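Long-range contacts in metallo-carboxypeptidase (Pseudomonas aeruginosa, PDB 4A37), which probably acts as a zinc-dependent carboxypeptidase of the M14 family, related to the cytosolic carboxypeptidases, and may bind tubulin: residues S46-W51 and Q74-H79; G143-A148 and L160-R165; V175-H180 and W188-L193. All coordinates share one frame; numbering follows the deposited sequence.

In the fold
Contact 1 ties two loops of the N-terminal domain together, whereas contacts 2 and 3 belong to the zinc carboxypeptidase domain and share its mixed sheet: contact 2 forms the hairpin at one edge, and contact 3 packs a helix on strand 171-177 further in. The centres of contacts 2 and 3 lie about 15 Å apart. Segment 175-180 of contact 3 ends in His180, which binds the zinc with Glu183 and His273. Contact 1, its centre about 22 Å from that of contact 3, nevertheless approaches the metal, the side chain of Tyr77 coming within about 7 Å of it. Contact 2 is about 36 Å from contact 1, centre to centre, and remote from the active site.

Contact 1. Residues S46-W51 and Q74-H79; sequences SQHFQW and QSAYSH
The side-chain amide of Gln50 reaches across to the loop 74-79 and is used at both ends. Its OE1 accepts the backbone N-H of Tyr77 (OE1 to N 3.0 Å), the donor standing 34° from the carbonyl plane. Ser75 OG lies 2.7 Å from the same OE1 and is also bonded to Ala72 O and to Trp81 NE1, which donates. At the other end, Gln50 NE2 donates to Tyr77 O at 3.0 Å. The carbonyl oxygen sits close to the amide plane of Gln50, but the nitrogen approaches it from well above the carbonyl plane. With Tyr122 OH bonded to NE2 as well, the buried amide is fixed in its rotation. These bonds join two irregular loops, one leading into strand 53-57 and the other following strand 65-69, within the cytosolic carboxypeptidase N-terminal domain. Next to the amide, Phe49 O takes the N-H of Ala76 (O to N 2.8 Å). The Phe49 side chain uses its ring instead: CG lies between the backbone N and carbonyl carbon (chi1 71°), which brings one face under Ser75 CA in a CH-pi contact, 3.9 Å from CA to the ring centroid. Over the same face of the ring, one water donates to both Gln47 O and Gln74 O, linking the loops at 3.1 Å to each oxygen. Ala76 CB meets the edge of the His48 ring, whose ND1 is hydrogen-bonded to Ser46 OG.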
loop_
_atom_site.group_PDB
_atom_site.type_symbol
_atom_site.label_atom_id
_atom_site.label_comp_id
_atom_site.label_asym_id
_atom_site.label_seq_id
_atom_site.Cartn_x
_atom_site.Cartn_y
_atom_site.Cartn_z
ATOM N N SER A 46 -17.142 8.571 3.726
ATOM C CA SER A 46 -16.488 8.864 5.000
ATOM C C SER A 46 -15.829 10.233 4.887
ATOM O O SER A 46 -15.558 10.709 3.784
ATOM C CB SER A 46 -15.460 7.778 5.365
ATOM O OG SER A 46 -14.276 7.872 4.590
ATOM N N GLN A 47 -15.581 10.870 6.024
ATOM C CA GLN A 47 -14.985 12.202 6.035
ATOM C C GLN A 47 -13.498 12.239 5.697
ATOM O O GLN A 47 -12.956 13.310 5.423
ATOM C CB GLN A 47 -15.189 12.861 7.397
ATOM C CG GLN A 47 -14.433 12.192 8.530
ATOM C CD GLN A 47 -14.404 13.047 9.775
ATOM O OE1 GLN A 47 -15.434 13.566 10.202
ATOM N NE2 GLN A 47 -13.223 13.200 10.367
ATOM N N HIS A 48 -12.845 11.080 5.708
ATOM C CA HIS A 48 -11.412 11.008 5.422
ATOM C C HIS A 48 -10.989 11.478 4.041
ATOM O O HIS A 48 -11.707 11.317 3.060
ATOM C CB HIS A 48 -10.876 9.573 5.535
ATOM C CG HIS A 48 -11.229 8.868 6.804
ATOM N ND1 HIS A 48 -12.342 8.063 6.923
ATOM C CD2 HIS A 48 -10.582 8.796 7.991
ATOM C CE1 HIS A 48 -12.363 7.524 8.129
ATOM N NE2 HIS A 48 -11.307 7.952 8.797
ATOM N N PHE A 49 -9.788 12.045 3.992
ATOM C CA PHE A 49 -9.152 12.458 2.751
ATOM C C PHE A 49 -7.705 12.884 2.966
ATOM O O PHE A 49 -7.312 13.311 4.055
ATOM C CB PHE A 49 -9.948 13.546 1.997
ATOM C CG PHE A 49 -9.944 14.910 2.645
ATOM C CD1 PHE A 49 -8.877 15.783 2.454
ATOM C CD2 PHE A 49 -11.053 15.356 3.358
ATOM C CE1 PHE A 49 -8.915 17.086 2.957
ATOM C CE2 PHE A 49 -11.102 16.660 3.867
ATOM C CZ PHE A 49 -10.032 17.526 3.664
ATOM N N GLN A 50 -6.911 12.699 1.917
ATOM C CA GLN A 50 -5.496 13.056 1.905
ATOM C C GLN A 50 -4.987 12.752 0.492
ATOM O O GLN A 50 -4.241 13.538 -0.093
ATOM C CB GLN A 50 -4.712 12.240 2.942
ATOM C CG GLN A 50 -3.259 12.675 3.107
ATOM C CD GLN A 50 -3.000 13.380 4.431
ATOM O OE1 GLN A 50 -3.931 13.710 5.169
ATOM N NE2 GLN A 50 -1.728 13.611 4.737
ATOM N N TRP A 51 -5.415 11.616 -0.056
ATOM C CA TRP A 51 -5.016 11.227 -1.406
ATOM C C TRP A 51 -5.587 12.182 -2.443
ATOM O O TRP A 51 -6.753 12.570 -2.375
ATOM C CB TRP A 51 -5.483 9.799 -1.730
ATOM C CG TRP A 51 -5.356 9.434 -3.203
ATOM C CD1 TRP A 51 -6.316 9.577 -4.172
ATOM C CD2 TRP A 51 -4.194 8.924 -3.867
ATOM N NE1 TRP A 51 -5.821 9.188 -5.394
ATOM C CE2 TRP A 51 -4.521 8.783 -5.238
ATOM C CE3 TRP A 51 -2.906 8.568 -3.440
ATOM C CZ2 TRP A 51 -3.602 8.307 -6.187
ATOM C CZ3 TRP A 51 -1.991 8.094 -4.383
ATOM C CH2 TRP A 51 -2.347 7.969 -5.742
ATOM N N GLN A 74 -7.442 20.262 6.757
ATOM C CA GLN A 74 -8.549 19.472 7.285
ATOM C C GLN A 74 -8.506 18.014 6.844
ATOM O O GLN A 74 -9.487 17.278 7.005
ATOM C CB GLN A 74 -9.883 20.096 6.873
ATOM C CG GLN A 74 -10.170 21.409 7.580
ATOM C CD GLN A 74 -9.952 21.301 9.079
ATOM O OE1 GLN A 74 -10.467 20.388 9.727
ATOM N NE2 GLN A 74 -9.184 22.229 9.636
ATOM N N SER A 75 -7.369 17.596 6.294
ATOM C CA SER A 75 -7.205 16.217 5.841
ATOM C C SER A 75 -7.094 15.272 7.036
ATOM O O SER A 75 -6.966 15.712 8.182
ATOM C CB SER A 75 -5.962 16.085 4.953
ATOM O OG SER A 75 -4.773 16.208 5.716
ATOM N N ALA A 76 -7.130 13.972 6.766
ATOM C CA ALA A 76 -7.066 12.964 7.820
ATOM C C ALA A 76 -5.794 12.999 8.657
ATOM O O ALA A 76 -5.830 12.751 9.864
ATOM C CB ALA A 76 -7.242 11.575 7.215
ATOM N N TYR A 77 -4.672 13.286 8.013
ATOM C CA TYR A 77 -3.389 13.332 8.700
ATOM C C TYR A 77 -2.668 14.604 8.258
ATOM O O TYR A 77 -1.625 14.550 7.611
ATOM C CB TYR A 77 -2.580 12.078 8.338
ATOM C CG TYR A 77 -3.358 10.792 8.544
ATOM C CD1 TYR A 77 -3.661 10.337 9.827
ATOM C CD2 TYR A 77 -3.858 10.072 7.459
ATOM C CE1 TYR A 77 -4.453 9.204 10.026
ATOM C CE2 TYR A 77 -4.650 8.935 7.647
ATOM C CZ TYR A 77 -4.945 8.510 8.934
ATOM O OH TYR A 77 -5.754 7.411 9.131
ATOM N N SER A 78 -3.244 15.747 8.627
ATOM C CA SER A 78 -2.717 17.055 8.258
ATOM C C SER A 78 -1.300 17.340 8.739
ATOM O O SER A 78 -0.570 18.084 8.088
ATOM C CB SER A 78 -3.656 18.164 8.756
ATOM O OG SER A 78 -3.651 18.259 10.169
ATOM N N HIS A 79 -0.903 16.762 9.867
ATOM C CA HIS A 79 0.449 17.001 10.364
ATOM C C HIS A 79 1.481 16.384 9.421
ATOM O O HIS A 79 2.631 16.829 9.359
ATOM C CB HIS A 79 0.616 16.434 11.783
ATOM C CG HIS A 79 1.993 16.611 12.350
ATOM N ND1 HIS A 79 3.004 15.693 12.157
ATOM C CD2 HIS A 79 2.534 17.613 13.084
ATOM C CE1 HIS A 79 4.105 16.122 12.747
ATOM N NE2 HIS A 79 3.848 17.285 13.317
HETATM O O HOH W 1 -10.263 14.313 6.531
#

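Contact 2. Residues G143-A148 and L160-R165; sequences GVERLA and LLRVRR
Strands 144-148 and 160-163 run antiparallel, their directions 137° apart, with Glu145 and Arg162 as a hydrogen-bonded pair flanked by the non-hydrogen-bonded pairs Val144-Val163 and Arg146-Leu161. Two backbone bonds close the central pair, Glu145 N to Arg162 O (3.0 Å) and Arg162 N to Glu145 O (2.9 Å), and Gly143 O continues the ladder by accepting from Arg164 N. CA of Gly143 lies 4.0 Å from CG of Arg165.

The side chains of Glu145 and Arg162 run side by side from the same face of the sheet. Arg162 turns the edge of its guanidinium to the acid: NE and NH2 both donate to OE2 of Glu145, with the NH2-OE2 leg of this salt bridge at 3.1 Å. The oxygen lies nearly in the guanidinium plane, yet both nitrogens meet it from the same side above the carboxylate plane, and the two flat groups are 50° apart. The bend in Arg162 at chi3 (67°) turns the guanidinium across Leu147, whose CD1 lies over one face, 3.7 Å from CZ of Arg162; Arg164 CD lies over the opposite face. Arg162 NH1 bonds to Tyr215 OH on the neighbouring strand 212-217. Further along, CD2 of Leu160 touches CD2 of Leu147 at 4.0 Å and also meets Ala148 CB. On the other face, CG2 of Val144 and CG2 of Val163 meet at 4.1 Å.

Opposite Leu160, strand 144-148 has an extra residue, Leu147 and Ala148 sharing its carbonyl oxygen through weak N-H bonds, which makes a classic beta bulge in the hairpin that forms one edge of the carboxypeptidase sheet.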
loop_
_atom_site.group_PDB
_atom_site.type_symbol
_atom_site.label_atom_id
_atom_site.label_comp_id
_atom_site.label_asym_id
_atom_site.label_seq_id
_atom_site.Cartn_x
_atom_site.Cartn_y
_atom_site.Cartn_z
ATOM N N GLY A 143 3.209 -22.418 -11.561
ATOM C CA GLY A 143 2.735 -22.641 -10.208
ATOM C C GLY A 143 1.755 -21.626 -9.639
ATOM O O GLY A 143 1.349 -21.753 -8.486
ATOM N N VAL A 144 1.366 -20.634 -10.433
ATOM C CA VAL A 144 0.433 -19.610 -9.962
ATOM C C VAL A 144 -0.992 -19.816 -10.468
ATOM O O VAL A 144 -1.223 -20.000 -11.663
ATOM C CB VAL A 144 0.906 -18.207 -10.384
ATOM C CG1 VAL A 144 -0.074 -17.148 -9.881
ATOM C CG2 VAL A 144 2.295 -17.948 -9.827
ATOM N N GLU A 145 -1.951 -19.769 -9.551
ATOM C CA GLU A 145 -3.352 -19.955 -9.907
ATOM C C GLU A 145 -4.211 -18.940 -9.169
ATOM O O GLU A 145 -3.795 -18.380 -8.151
ATOM C CB GLU A 145 -3.812 -21.367 -9.521
ATOM C CG GLU A 145 -3.976 -21.565 -8.011
ATOM C CD GLU A 145 -4.484 -22.949 -7.638
ATOM O OE1 GLU A 145 -5.570 -23.344 -8.121
ATOM O OE2 GLU A 145 -3.798 -23.639 -6.853
ATOM N N ARG A 146 -5.402 -18.682 -9.691
ATOM C CA ARG A 146 -6.307 -17.775 -9.010
ATOM C C ARG A 146 -7.113 -18.748 -8.166
ATOM O O ARG A 146 -8.059 -19.372 -8.651
ATOM C CB ARG A 146 -7.216 -17.048 -9.998
ATOM C CG ARG A 146 -7.995 -15.910 -9.369
ATOM C CD ARG A 146 -8.957 -15.291 -10.362
ATOM N NE ARG A 146 -9.964 -16.257 -10.788
ATOM C CZ ARG A 146 -10.920 -16.004 -11.675
ATOM N NH1 ARG A 146 -11.006 -14.807 -12.242
ATOM N NH2 ARG A 146 -11.790 -16.952 -11.998
ATOM N N LEU A 147 -6.710 -18.895 -6.909
ATOM C CA LEU A 147 -7.357 -19.818 -5.987
ATOM C C LEU A 147 -8.814 -19.479 -5.702
ATOM O O LEU A 147 -9.664 -20.367 -5.623
ATOM C CB LEU A 147 -6.570 -19.860 -4.675
ATOM C CG LEU A 147 -7.057 -20.837 -3.606
ATOM C CD1 LEU A 147 -6.916 -22.275 -4.108
ATOM C CD2 LEU A 147 -6.248 -20.639 -2.341
ATOM N N ALA A 148 -9.101 -18.192 -5.552
ATOM C CA ALA A 148 -10.458 -17.745 -5.269
ATOM C C ALA A 148 -10.604 -16.284 -5.664
ATOM O O ALA A 148 -9.609 -15.583 -5.858
ATOM C CB ALA A 148 -10.768 -17.923 -3.775
ATOM N N LEU A 160 -7.450 -13.825 -5.106
ATOM C CA LEU A 160 -6.591 -14.457 -4.116
ATOM C C LEU A 160 -5.772 -15.412 -4.971
ATOM O O LEU A 160 -6.299 -16.398 -5.495
ATOM C CB LEU A 160 -7.395 -15.249 -3.077
ATOM C CG LEU A 160 -6.565 -16.205 -2.210
ATOM C CD1 LEU A 160 -5.508 -15.419 -1.434
ATOM C CD2 LEU A 160 -7.487 -16.963 -1.257
ATOM N N LEU A 161 -4.489 -15.106 -5.126
ATOM C CA LEU A 161 -3.600 -15.922 -5.937
ATOM C C LEU A 161 -2.800 -16.865 -5.058
ATOM O O LEU A 161 -2.395 -16.499 -3.951
ATOM C CB LEU A 161 -2.619 -15.030 -6.699
ATOM C CG LEU A 161 -3.159 -13.910 -7.588
ATOM C CD1 LEU A 161 -2.001 -13.074 -8.122
ATOM C CD2 LEU A 161 -3.957 -14.511 -8.738
ATOM N N ARG A 162 -2.582 -18.084 -5.536
ATOM C CA ARG A 162 -1.772 -19.017 -4.784
ATOM C C ARG A 162 -0.588 -19.464 -5.621
ATOM O O ARG A 162 -0.735 -19.820 -6.793
ATOM C CB ARG A 162 -2.559 -20.252 -4.327
ATOM C CG ARG A 162 -1.638 -21.240 -3.606
ATOM C CD ARG A 162 -2.380 -22.321 -2.840
ATOM N NE ARG A 162 -3.102 -23.240 -3.713
ATOM C CZ ARG A 162 -3.861 -24.237 -3.269
ATOM N NH1 ARG A 162 -3.996 -24.443 -1.963
ATOM N NH2 ARG A 162 -4.489 -25.027 -4.129
ATOM N N VAL A 163 0.588 -19.406 -5.012
ATOM C CA VAL A 163 1.812 -19.838 -5.659
ATOM C C VAL A 163 2.130 -21.179 -5.012
ATOM O O VAL A 163 2.453 -21.246 -3.828
ATOM C CB VAL A 163 2.954 -18.848 -5.401
ATOM C CG1 VAL A 163 4.189 -19.269 -6.192
ATOM C CG2 VAL A 163 2.524 -17.442 -5.792
ATOM N N ARG A 164 2.005 -22.252 -5.785
ATOM C CA ARG A 164 2.250 -23.591 -5.273
ATOM C C ARG A 164 3.001 -24.383 -6.335
ATOM O O ARG A 164 2.462 -24.653 -7.410
ATOM C CB ARG A 164 0.902 -24.255 -4.948
ATOM C CG ARG A 164 0.953 -25.690 -4.430
ATOM C CD ARG A 164 -0.467 -26.150 -4.094
ATOM N NE ARG A 164 -0.573 -27.569 -3.759
ATOM C CZ ARG A 164 -0.138 -28.118 -2.628
ATOM N NH1 ARG A 164 0.440 -27.372 -1.695
ATOM N NH2 ARG A 164 -0.288 -29.422 -2.429
ATOM N N ARG A 165 4.249 -24.737 -6.042
ATOM C CA ARG A 165 5.056 -25.490 -6.995
ATOM C C ARG A 165 5.367 -26.913 -6.553
ATOM O O ARG A 165 5.896 -27.704 -7.330
ATOM C CB ARG A 165 6.349 -24.732 -7.297
ATOM C CG ARG A 165 6.091 -23.475 -8.113
ATOM C CD ARG A 165 7.326 -22.624 -8.333
ATOM N NE ARG A 165 6.989 -21.474 -9.171
ATOM C CZ ARG A 165 7.821 -20.482 -9.471
ATOM N NH1 ARG A 165 9.060 -20.479 -9.003
ATOM N NH2 ARG A 165 7.408 -19.489 -10.248
#

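Contact 3. Residues V175-H180 and W188-L193; sequences VIAQQH and WFMEGL. With ZN (zinc ion), chain C.
Strand 175-177 and helix 188-193 pack with their axes 9.1 Å apart at the closest approach and their directions 141° apart, and Ala177 and Met190 are the residues whose CA atoms come nearest. On the helix side Met190 has the largest share. Its chain is bent at chi2 (-60°) and chi3 (-78°), which lays the thioether along the strand in place of extending straight into it. CG presses on CB of Ala177 at 3.4 Å, a tight carbon-carbon approach, and SD lies 3.5 Å from CG1 of Val175. The methyl CE continues past that branch to within 3.5 Å of Val175 O, the methionine and valine chains running antiparallel past one another. This is the helix-on-sheet layer of the zinc carboxypeptidase domain, an alpha/beta fold in which strand 171-177 lies between strands 212-217 and 268-275. CG1 of Val175 also meets Phe189 CE1 and Leu193 CD1, both at 4.3 Å. Thus one valine methyl touches three residues of the helix; Phe189 and Leu193 pack in turn on helix 366-383. Past the end of the strand the chain carries His180 to the active site, where its ND1 binds the zinc at 2.1 Å. Glu183, His273 and a water also bind the metal, and Asp238 OD1 holds the far nitrogen of the ring, NE2, as a second-shell partner that fixes its orientation.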
loop_
_atom_site.group_PDB
_atom_site.type_symbol
_atom_site.label_atom_id
_atom_site.label_comp_id
_atom_site.label_asym_id
_atom_site.label_seq_id
_atom_site.Cartn_x
_atom_site.Cartn_y
_atom_site.Cartn_z
ATOM N N VAL A 175 -0.001 -12.721 2.196
ATOM C CA VAL A 175 0.389 -11.325 2.007
ATOM C C VAL A 175 -0.770 -10.618 1.319
ATOM O O VAL A 175 -1.146 -10.999 0.212
ATOM C CB VAL A 175 1.627 -11.183 1.093
ATOM C CG1 VAL A 175 1.997 -9.708 0.949
ATOM C CG2 VAL A 175 2.790 -11.991 1.647
ATOM N N ILE A 176 -1.353 -9.614 1.971
ATOM C CA ILE A 176 -2.447 -8.864 1.357
ATOM C C ILE A 176 -2.032 -7.402 1.313
ATOM O O ILE A 176 -1.224 -6.952 2.142
ATOM C CB ILE A 176 -3.792 -9.028 2.128
ATOM C CG1 ILE A 176 -3.742 -8.319 3.484
ATOM C CG2 ILE A 176 -4.076 -10.502 2.349
ATOM C CD1 ILE A 176 -5.081 -8.339 4.222
ATOM N N ALA A 177 -2.568 -6.650 0.357
ATOM C CA ALA A 177 -2.167 -5.257 0.227
ATOM C C ALA A 177 -3.253 -4.234 -0.071
ATOM O O ALA A 177 -4.314 -4.540 -0.602
ATOM C CB ALA A 177 -1.066 -5.141 -0.832
ATOM N N GLN A 178 -2.950 -3.001 0.310
ATOM C CA GLN A 178 -3.796 -1.849 0.073
ATOM C C GLN A 178 -5.221 -1.898 0.617
ATOM O O GLN A 178 -6.183 -1.621 -0.113
ATOM C CB GLN A 178 -3.812 -1.543 -1.431
ATOM C CG GLN A 178 -3.786 -0.049 -1.745
ATOM C CD GLN A 178 -3.363 0.266 -3.172
ATOM O OE1 GLN A 178 -2.437 -0.344 -3.707
ATOM N NE2 GLN A 178 -4.021 1.245 -3.782
ATOM N N GLN A 179 -5.375 -2.249 1.891
ATOM C CA GLN A 179 -6.713 -2.234 2.477
ATOM C C GLN A 179 -7.163 -0.779 2.485
ATOM O O GLN A 179 -8.350 -0.479 2.387
ATOM C CB GLN A 179 -6.705 -2.750 3.908
ATOM C CG GLN A 179 -6.505 -4.227 4.063
ATOM C CD GLN A 179 -6.767 -4.649 5.490
ATOM O OE1 GLN A 179 -7.913 -4.696 5.932
ATOM N NE2 GLN A 179 -5.702 -4.944 6.225
ATOM N N HIS A 180 -6.199 0.119 2.661
ATOM C CA HIS A 180 -6.472 1.558 2.629
ATOM C C HIS A 180 -6.164 1.927 1.174
ATOM O O HIS A 180 -5.012 1.877 0.725
ATOM C CB HIS A 180 -5.557 2.285 3.617
ATOM C CG HIS A 180 -5.881 1.985 5.052
ATOM N ND1 HIS A 180 -4.919 1.692 5.993
ATOM C CD2 HIS A 180 -7.071 1.884 5.693
ATOM C CE1 HIS A 180 -5.498 1.420 7.149
ATOM N NE2 HIS A 180 -6.804 1.530 6.994
ATOM N N TRP A 188 2.222 -1.698 -5.472
ATOM C CA TRP A 188 3.516 -1.664 -6.165
ATOM C C TRP A 188 4.412 -2.727 -5.528
ATOM O O TRP A 188 5.162 -3.413 -6.215
ATOM C CB TRP A 188 4.193 -0.286 -6.051
ATOM C CG TRP A 188 3.657 0.734 -7.015
ATOM C CD1 TRP A 188 2.935 1.855 -6.717
ATOM C CD2 TRP A 188 3.774 0.706 -8.448
ATOM N NE1 TRP A 188 2.593 2.522 -7.869
ATOM C CE2 TRP A 188 3.094 1.838 -8.945
ATOM C CE3 TRP A 188 4.386 -0.169 -9.355
ATOM C CZ2 TRP A 188 3.004 2.120 -10.316
ATOM C CZ3 TRP A 188 4.297 0.112 -10.719
ATOM C CH2 TRP A 188 3.610 1.248 -11.182
ATOM N N PHE A 189 4.340 -2.842 -4.201
ATOM C CA PHE A 189 5.113 -3.835 -3.448
ATOM C C PHE A 189 4.726 -5.225 -3.957
ATOM O O PHE A 189 5.578 -6.083 -4.166
ATOM C CB PHE A 189 4.792 -3.682 -1.944
ATOM C CG PHE A 189 5.348 -4.773 -1.051
ATOM C CD1 PHE A 189 4.737 -6.028 -0.990
ATOM C CD2 PHE A 189 6.402 -4.502 -0.179
ATOM C CE1 PHE A 189 5.169 -7.003 -0.075
ATOM C CE2 PHE A 189 6.844 -5.467 0.746
ATOM C CZ PHE A 189 6.220 -6.718 0.803
ATOM N N MET A 190 3.433 -5.426 -4.182
ATOM C CA MET A 190 2.936 -6.712 -4.665
ATOM C C MET A 190 3.404 -7.026 -6.084
ATOM O O MET A 190 3.664 -8.184 -6.405
ATOM C CB MET A 190 1.408 -6.745 -4.601
ATOM C CG MET A 190 0.853 -6.581 -3.183
ATOM S SD MET A 190 1.386 -7.854 -2.006
ATOM C CE MET A 190 0.294 -9.234 -2.496
ATOM N N GLU A 191 3.513 -6.003 -6.927
ATOM C CA GLU A 191 3.977 -6.204 -8.296
ATOM C C GLU A 191 5.405 -6.721 -8.277
ATOM O O GLU A 191 5.765 -7.620 -9.034
ATOM C CB GLU A 191 3.928 -4.898 -9.092
ATOM C CG GLU A 191 4.543 -5.021 -10.488
ATOM C CD GLU A 191 4.279 -3.800 -11.345
ATOM O OE1 GLU A 191 3.098 -3.444 -11.517
ATOM O OE2 GLU A 191 5.245 -3.198 -11.858
ATOM N N GLY A 192 6.227 -6.140 -7.407
ATOM C CA GLY A 192 7.608 -6.573 -7.312
ATOM C C GLY A 192 7.715 -8.001 -6.818
ATOM O O GLY A 192 8.529 -8.784 -7.312
ATOM N N LEU A 193 6.892 -8.345 -5.831
ATOM C CA LEU A 193 6.890 -9.687 -5.265
ATOM C C LEU A 193 6.506 -10.702 -6.350
ATOM O O LEU A 193 7.212 -11.690 -6.567
ATOM C CB LEU A 193 5.911 -9.735 -4.076
ATOM C CG LEU A 193 5.776 -10.998 -3.221
ATOM C CD1 LEU A 193 5.026 -10.648 -1.932
ATOM C CD2 LEU A 193 5.029 -12.088 -3.996
HETATM ZN ZN ZN C . -2.876 1.647 5.774
HETATM O O HOH W 2 -1.719 2.470 7.373
#